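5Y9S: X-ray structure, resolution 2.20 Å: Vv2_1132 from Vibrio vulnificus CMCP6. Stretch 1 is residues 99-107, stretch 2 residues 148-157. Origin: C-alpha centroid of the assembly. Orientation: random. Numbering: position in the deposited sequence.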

ATOM      1  N   HIS D  99      -9.729 -20.519 -31.828  1.00 35.38           N
ATOM      2  CA  HIS D  99     -10.111 -21.912 -31.590  1.00 37.42           C
ATOM      3  C   HIS D  99      -9.781 -22.366 -30.165  1.00 33.06           C
ATOM      4  O   HIS D  99      -9.729 -23.575 -29.893  1.00 32.00           O
ATOM      5  CB  HIS D  99      -9.464 -22.848 -32.618  1.00 27.11           C
ATOM      6  CG  HIS D  99      -7.995 -23.063 -32.408  1.00 35.59           C
ATOM      7  ND1 HIS D  99      -7.124 -22.036 -32.097  1.00 40.24           N
ATOM      8  CD2 HIS D  99      -7.241 -24.187 -32.474  1.00 40.53           C
ATOM      9  CE1 HIS D  99      -5.897 -22.517 -31.990  1.00 39.66           C
ATOM     10  NE2 HIS D  99      -5.940 -23.821 -32.211  1.00 39.84           N
ATOM     11  N   THR D 100      -9.563 -21.424 -29.248  1.00 27.07           N
ATOM     12  CA  THR D 100      -9.360 -21.762 -27.850  1.00 22.62           C
ATOM     13  C   THR D 100     -10.704 -21.757 -27.136  1.00 36.80           C
ATOM     14  O   THR D 100     -11.454 -20.777 -27.210  1.00 40.28           O
ATOM     15  CB  THR D 100      -8.404 -20.782 -27.161  1.00 35.01           C
ATOM     16  OG1 THR D 100      -7.105 -20.839 -27.770  1.00 37.94           O
ATOM     17  CG2 THR D 100      -8.284 -21.124 -25.695  1.00 32.89           C
ATOM     18  N   VAL D 101     -11.002 -22.856 -26.452  1.00 29.81           N
ATOM     19  CA  VAL D 101     -12.169 -22.967 -25.594  1.00 21.24           C
ATOM     20  C   VAL D 101     -11.695 -22.769 -24.159  1.00 26.28           C
ATOM     21  O   VAL D 101     -10.813 -23.500 -23.685  1.00 31.59           O
ATOM     22  CB  VAL D 101     -12.872 -24.322 -25.778  1.00 26.98           C
ATOM     23  CG1 VAL D 101     -14.192 -24.353 -25.019  1.00 32.22           C
ATOM     24  CG2 VAL D 101     -13.105 -24.603 -27.259  1.00 29.06           C
ATOM     25  N   ARG D 102     -12.255 -21.758 -23.487  1.00 22.33           N
ATOM     26  CA  ARG D 102     -11.877 -21.386 -22.124  1.00 27.82           C
ATOM     27  C   ARG D 102     -12.821 -22.087 -21.156  1.00 30.74           C
ATOM     28  O   ARG D 102     -14.041 -21.937 -21.260  1.00 28.12           O
ATOM     29  CB  ARG D 102     -11.933 -19.868 -21.933  1.00 23.19           C
ATOM     30  CG  ARG D 102     -10.670 -19.121 -22.383  1.00 24.14           C
ATOM     31  CD  ARG D 102     -10.964 -17.686 -22.865  1.00 20.36           C
ATOM     32  NE  ARG D 102     -12.270 -17.555 -23.523  1.00 30.16           N
ATOM     33  CZ  ARG D 102     -12.925 -16.405 -23.674  1.00 34.44           C
ATOM     34  NH1 ARG D 102     -14.100 -16.383 -24.287  1.00 27.06           N
ATOM     35  NH2 ARG D 102     -12.411 -15.269 -23.200  1.00 35.92           N
ATOM     36  N   ILE D 103     -12.262 -22.867 -20.234  1.00 27.65           N
ATOM     37  CA  ILE D 103     -13.049 -23.713 -19.345  1.00 17.42           C
ATOM     38  C   ILE D 103     -12.637 -23.414 -17.914  1.00 17.85           C
ATOM     39  O   ILE D 103     -11.442 -23.352 -17.609  1.00 21.94           O
ATOM     40  CB  ILE D 103     -12.860 -25.205 -19.673  1.00 26.23           C
ATOM     41  CG1 ILE D 103     -13.386 -25.503 -21.087  1.00 20.09           C
ATOM     42  CG2 ILE D 103     -13.556 -26.042 -18.642  1.00 29.24           C
ATOM     43  CD1 ILE D 103     -12.918 -26.813 -21.679  1.00 19.40           C
ATOM     44  N   VAL D 104     -13.622 -23.192 -17.049  1.00 15.19           N
ATOM     45  CA  VAL D 104     -13.410 -22.967 -15.624  1.00 26.95           C
ATOM     46  C   VAL D 104     -14.182 -24.038 -14.863  1.00 30.37           C
ATOM     47  O   VAL D 104     -15.260 -24.459 -15.300  1.00 24.35           O
ATOM     48  CB  VAL D 104     -13.869 -21.554 -15.197  1.00 25.47           C
ATOM     49  CG1 VAL D 104     -15.351 -21.369 -15.476  1.00 31.32           C
ATOM     50  CG2 VAL D 104     -13.613 -21.321 -13.732  1.00 36.27           C
ATOM     51  N   CYS D 105     -13.628 -24.487 -13.740  1.00 25.62           N
ATOM     52  CA  CYS D 105     -14.269 -25.494 -12.901  1.00 27.86           C
ATOM     53  C   CYS D 105     -13.492 -25.617 -11.601  1.00 32.56           C
ATOM     54  O   CYS D 105     -12.446 -24.991 -11.410  1.00 25.86           O
ATOM     55  CB  CYS D 105     -14.329 -26.856 -13.581  1.00 23.60           C
ATOM     56  SG  CYS D 105     -12.685 -27.446 -14.062  1.00 33.08           S
ATOM     57  N   LEU D 106     -14.017 -26.457 -10.718  1.00 34.99           N
ATOM     58  CA  LEU D 106     -13.324 -26.770  -9.484  1.00 39.22           C
ATOM     59  C   LEU D 106     -12.115 -27.645  -9.783  1.00 35.92           C
ATOM     60  O   LEU D 106     -12.047 -28.317 -10.820  1.00 24.91           O
ATOM     61  CB  LEU D 106     -14.260 -27.477  -8.505  1.00 43.12           C
ATOM     62  CG  LEU D 106     -15.392 -26.591  -7.984  1.00 45.63           C
ATOM     63  CD1 LEU D 106     -16.628 -26.629  -8.927  1.00 53.48           C
ATOM     64  CD2 LEU D 106     -15.736 -26.973  -6.552  1.00 25.92           C
ATOM     65  N   HIS D 107     -11.164 -27.642  -8.839  1.00 30.54           N
ATOM     66  CA  HIS D 107      -9.918 -28.386  -9.008  1.00 30.45           C
ATOM     67  C   HIS D 107     -10.172 -29.864  -9.255  1.00 40.06           C
ATOM     68  O   HIS D 107      -9.530 -30.475 -10.119  1.00 31.59           O
ATOM     69  CB  HIS D 107      -9.033 -28.226  -7.774  1.00 29.15           C
ATOM     70  CG  HIS D 107      -8.268 -26.944  -7.740  1.00 23.82           C
ATOM     71  ND1 HIS D 107      -8.876 -25.719  -7.580  1.00 28.88           N
ATOM     72  CD2 HIS D 107      -6.941 -26.696  -7.849  1.00 25.99           C
ATOM     73  CE1 HIS D 107      -7.956 -24.770  -7.583  1.00 24.59           C
ATOM     74  NE2 HIS D 107      -6.772 -25.338  -7.744  1.00 23.46           N
ATOM     75  N   ASP D 148     -19.549 -12.039 -18.939  1.00 36.11           N
ATOM     76  CA  ASP D 148     -18.497 -11.198 -19.513  1.00 35.54           C
ATOM     77  C   ASP D 148     -17.769 -11.842 -20.701  1.00 31.95           C
ATOM     78  O   ASP D 148     -16.864 -11.204 -21.254  1.00 38.57           O
ATOM     79  CB  ASP D 148     -17.470 -10.831 -18.437  1.00 34.01           C
ATOM     80  CG  ASP D 148     -18.099 -10.144 -17.224  1.00 37.92           C
ATOM     81  OD1 ASP D 148     -19.309  -9.848 -17.254  1.00 47.77           O
ATOM     82  OD2 ASP D 148     -17.386  -9.907 -16.229  1.00 42.66           O
ATOM     83  N   HIS D 149     -18.110 -13.068 -21.096  1.00 22.42           N
ATOM     84  CA  HIS D 149     -17.361 -13.806 -22.120  1.00 29.07           C
ATOM     85  C   HIS D 149     -15.862 -13.888 -21.809  1.00 28.82           C
ATOM     86  O   HIS D 149     -15.043 -14.151 -22.705  1.00 25.08           O
ATOM     87  CB  HIS D 149     -17.584 -13.207 -23.508  1.00 38.67           C
ATOM     88  CG  HIS D 149     -19.028 -13.060 -23.868  1.00 55.97           C
ATOM     89  ND1 HIS D 149     -19.725 -14.025 -24.565  1.00 60.66           N
ATOM     90  CD2 HIS D 149     -19.910 -12.061 -23.626  1.00 58.21           C
ATOM     91  CE1 HIS D 149     -20.974 -13.631 -24.732  1.00 57.50           C
ATOM     92  NE2 HIS D 149     -21.113 -12.443 -24.172  1.00 59.85           N
ATOM     93  N   SER D 150     -15.472 -13.673 -20.548  1.00 23.77           N
ATOM     94  CA  SER D 150     -14.083 -13.901 -20.165  1.00 26.71           C
ATOM     95  C   SER D 150     -13.758 -15.382 -20.057  1.00 29.08           C
ATOM     96  O   SER D 150     -12.576 -15.741 -19.993  1.00 37.18           O
ATOM     97  CB  SER D 150     -13.773 -13.190 -18.840  1.00 26.00           C
ATOM     98  OG  SER D 150     -14.530 -13.716 -17.764  1.00 29.86           O
ATOM     99  N   THR D 151     -14.777 -16.242 -20.024  1.00 28.46           N
ATOM    100  CA  THR D 151     -14.611 -17.686 -20.113  1.00 25.11           C
ATOM    101  C   THR D 151     -15.790 -18.238 -20.896  1.00 24.38           C
ATOM    102  O   THR D 151     -16.819 -17.578 -21.034  1.00 34.15           O
ATOM    103  CB  THR D 151     -14.519 -18.360 -18.733  1.00 22.93           C
ATOM    104  OG1 THR D 151     -13.933 -19.658 -18.884  1.00 31.69           O
ATOM    105  CG2 THR D 151     -15.892 -18.510 -18.114  1.00 26.64           C
ATOM    106  N   ASP D 152     -15.629 -19.455 -21.412  1.00 17.50           N
ATOM    107  CA  ASP D 152     -16.605 -20.039 -22.329  1.00 26.14           C
ATOM    108  C   ASP D 152     -17.492 -21.103 -21.704  1.00 26.96           C
ATOM    109  O   ASP D 152     -18.684 -21.164 -22.022  1.00 23.89           O
ATOM    110  CB  ASP D 152     -15.881 -20.642 -23.531  1.00 22.90           C
ATOM    111  CG  ASP D 152     -15.012 -19.625 -24.236  1.00 32.70           C
ATOM    112  OD1 ASP D 152     -13.844 -19.941 -24.535  1.00 32.20           O
ATOM    113  OD2 ASP D 152     -15.502 -18.499 -24.475  1.00 32.90           O
ATOM    114  N   LEU D 153     -16.942 -21.964 -20.849  1.00 28.15           N
ATOM    115  CA  LEU D 153     -17.718 -23.037 -20.243  1.00 31.95           C
ATOM    116  C   LEU D 153     -17.378 -23.152 -18.768  1.00 28.82           C
ATOM    117  O   LEU D 153     -16.253 -22.878 -18.345  1.00 27.89           O
ATOM    118  CB  LEU D 153     -17.486 -24.392 -20.915  1.00 25.08           C
ATOM    119  CG  LEU D 153     -17.783 -24.481 -22.413  1.00 30.71           C
ATOM    120  CD1 LEU D 153     -17.110 -25.707 -23.009  1.00 23.08           C
ATOM    121  CD2 LEU D 153     -19.278 -24.519 -22.644  1.00 37.53           C
ATOM    122  N   LEU D 154     -18.369 -23.566 -17.996  1.00 26.68           N
ATOM    123  CA  LEU D 154     -18.198 -23.817 -16.577  1.00 25.76           C
ATOM    124  C   LEU D 154     -18.761 -25.199 -16.279  1.00 27.53           C
ATOM    125  O   LEU D 154     -19.911 -25.488 -16.616  1.00 27.60           O
ATOM    126  CB  LEU D 154     -18.900 -22.733 -15.753  1.00 19.08           C
ATOM    127  CG  LEU D 154     -19.210 -23.109 -14.312  1.00 22.22           C
ATOM    128  CD1 LEU D 154     -17.958 -22.980 -13.423  1.00 23.48           C
ATOM    129  CD2 LEU D 154     -20.365 -22.279 -13.773  1.00 17.24           C
ATOM    130  N   PHE D 155     -17.945 -26.063 -15.693  1.00 34.25           N
ATOM    131  CA  PHE D 155     -18.396 -27.369 -15.224  1.00 23.84           C
ATOM    132  C   PHE D 155     -18.538 -27.313 -13.714  1.00 23.44           C
ATOM    133  O   PHE D 155     -17.660 -26.774 -13.032  1.00 27.41           O
ATOM    134  CB  PHE D 155     -17.410 -28.457 -15.626  1.00 17.99           C
ATOM    135  CG  PHE D 155     -17.404 -28.739 -17.081  1.00 25.55           C
ATOM    136  CD1 PHE D 155     -16.658 -27.955 -17.944  1.00 30.13           C
ATOM    137  CD2 PHE D 155     -18.156 -29.777 -17.600  1.00 23.34           C
ATOM    138  CE1 PHE D 155     -16.658 -28.202 -19.301  1.00 28.90           C
ATOM    139  CE2 PHE D 155     -18.165 -30.033 -18.956  1.00 27.87           C
ATOM    140  CZ  PHE D 155     -17.421 -29.246 -19.812  1.00 28.80           C
ATOM    141  N   THR D 156     -19.641 -27.847 -13.192  1.00 26.90           N
ATOM    142  CA  THR D 156     -19.890 -27.743 -11.757  1.00 24.43           C
ATOM    143  C   THR D 156     -20.899 -28.797 -11.323  1.00 17.59           C
ATOM    144  O   THR D 156     -21.648 -29.343 -12.135  1.00 36.40           O
ATOM    145  CB  THR D 156     -20.396 -26.344 -11.382  1.00 30.62           C
ATOM    146  OG1 THR D 156     -20.372 -26.178  -9.957  1.00 21.16           O
ATOM    147  CG2 THR D 156     -21.814 -26.146 -11.903  1.00 22.80           C
ATOM    148  N   TYR D 157     -20.887 -29.086 -10.026  1.00 30.42           N
ATOM    149  CA  TYR D 157     -21.934 -29.879  -9.389  1.00 36.38           C
ATOM    150  C   TYR D 157     -23.164 -29.005  -9.151  1.00 46.90           C
ATOM    151  O   TYR D 157     -23.049 -27.797  -8.913  1.00 45.58           O
ATOM    152  CB  TYR D 157     -21.445 -30.459  -8.056  1.00 29.08           C
ATOM    153  CG  TYR D 157     -20.268 -31.430  -8.121  1.00 28.46           C
ATOM    154  CD1 TYR D 157     -20.413 -32.685  -8.700  1.00 30.69           C
ATOM    155  CD2 TYR D 157     -19.023 -31.093  -7.590  1.00 27.99           C
ATOM    156  CE1 TYR D 157     -19.360 -33.577  -8.767  1.00 32.72           C
ATOM    157  CE2 TYR D 157     -17.952 -31.981  -7.648  1.00 28.47           C
ATOM    158  CZ  TYR D 157     -18.135 -33.226  -8.247  1.00 32.65           C
ATOM    159  OH  TYR D 157     -17.106 -34.131  -8.325  1.00 23.98           O
TER

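The apolar centre of this contact lies on the two faces of a parallel strand pair. Ile103, Leu153, Cys105 and Phe155 put their side chains on one face. Ile103 CG2 meets Phe155 CD1 at 3.7 Å, and the methyl lies at the edge of the ring, near its plane. Ile103 CG1 is 4.2 Å from Leu153 CD1. Val101 adds to this cluster, with its CG1 3.8 Å from Leu153 CD1. Further along, Cys105 CB and Phe155 CB are 4.0 Å apart.

Val104 and Leu154 occupy the other face. Val104 CG1 packs against Leu154 CD1 at 3.7 Å, and it also lies 3.9 Å from Thr151 CG2. These are close hydrocarbon contacts between buried residues, and they keep the side chains away from water.

The strand that starts at Thr100 and strand 153-157 run the same way, with 26° between their axes and a closest approach of 4.8 Å. Ile103 pairs with Leu153 and Val104 with Leu154. Val104 bonds to the residues flanking Leu154: Val104 N donates to Leu153 O at 2.9 Å, and Phe155 N donates to Val104 O at 3.2 Å. Arg102 O accepts from Leu153 N at 2.9 Å. Two CA-H...O contacts supplement this ladder, Ile103 CA to Leu153 O at 3.5 Å and Leu154 CA to Val104 O at 3.3 Å.

The CA-to-CB bond of Leu106 points sideways, but the end of its side chain comes nearer. Leu106 CD1 reaches to 3.9 Å from Thr156 OG1.

The polar edge is at the other end, where Arg102 and Asp152 face each other. Both CA-to-CB bonds point toward the opposite stretch. Arg102 NH1 and Asp152 OD2 form a salt bridge at 2.5 Å, a short distance that suits opposite charges. Arg102 NE donates to Asp152 OD1 at 3.0 Å, so the carboxylate is held by both of its oxygens. Asp152 OD1 also accepts from the backbone, with Arg102 N at 2.6 Å. In return, Asp152 N donates to Arg102 O at 3.0 Å. The pair is thus tied through both main chain and side chain.

Arg102 O also receives a weak hydrogen bond from Thr151 OG1 at 3.3 Å. The guanidinium extends on to the loop before the strand. Arg102 NH1 and Arg102 NH2 each make a weak hydrogen bond to His149 O at 2.9 Å. Thr151 N and Ser150 C lie over one face of the guanidinium. His149 is the first residue past a helix, and its positive phi belongs to a Schellman motif.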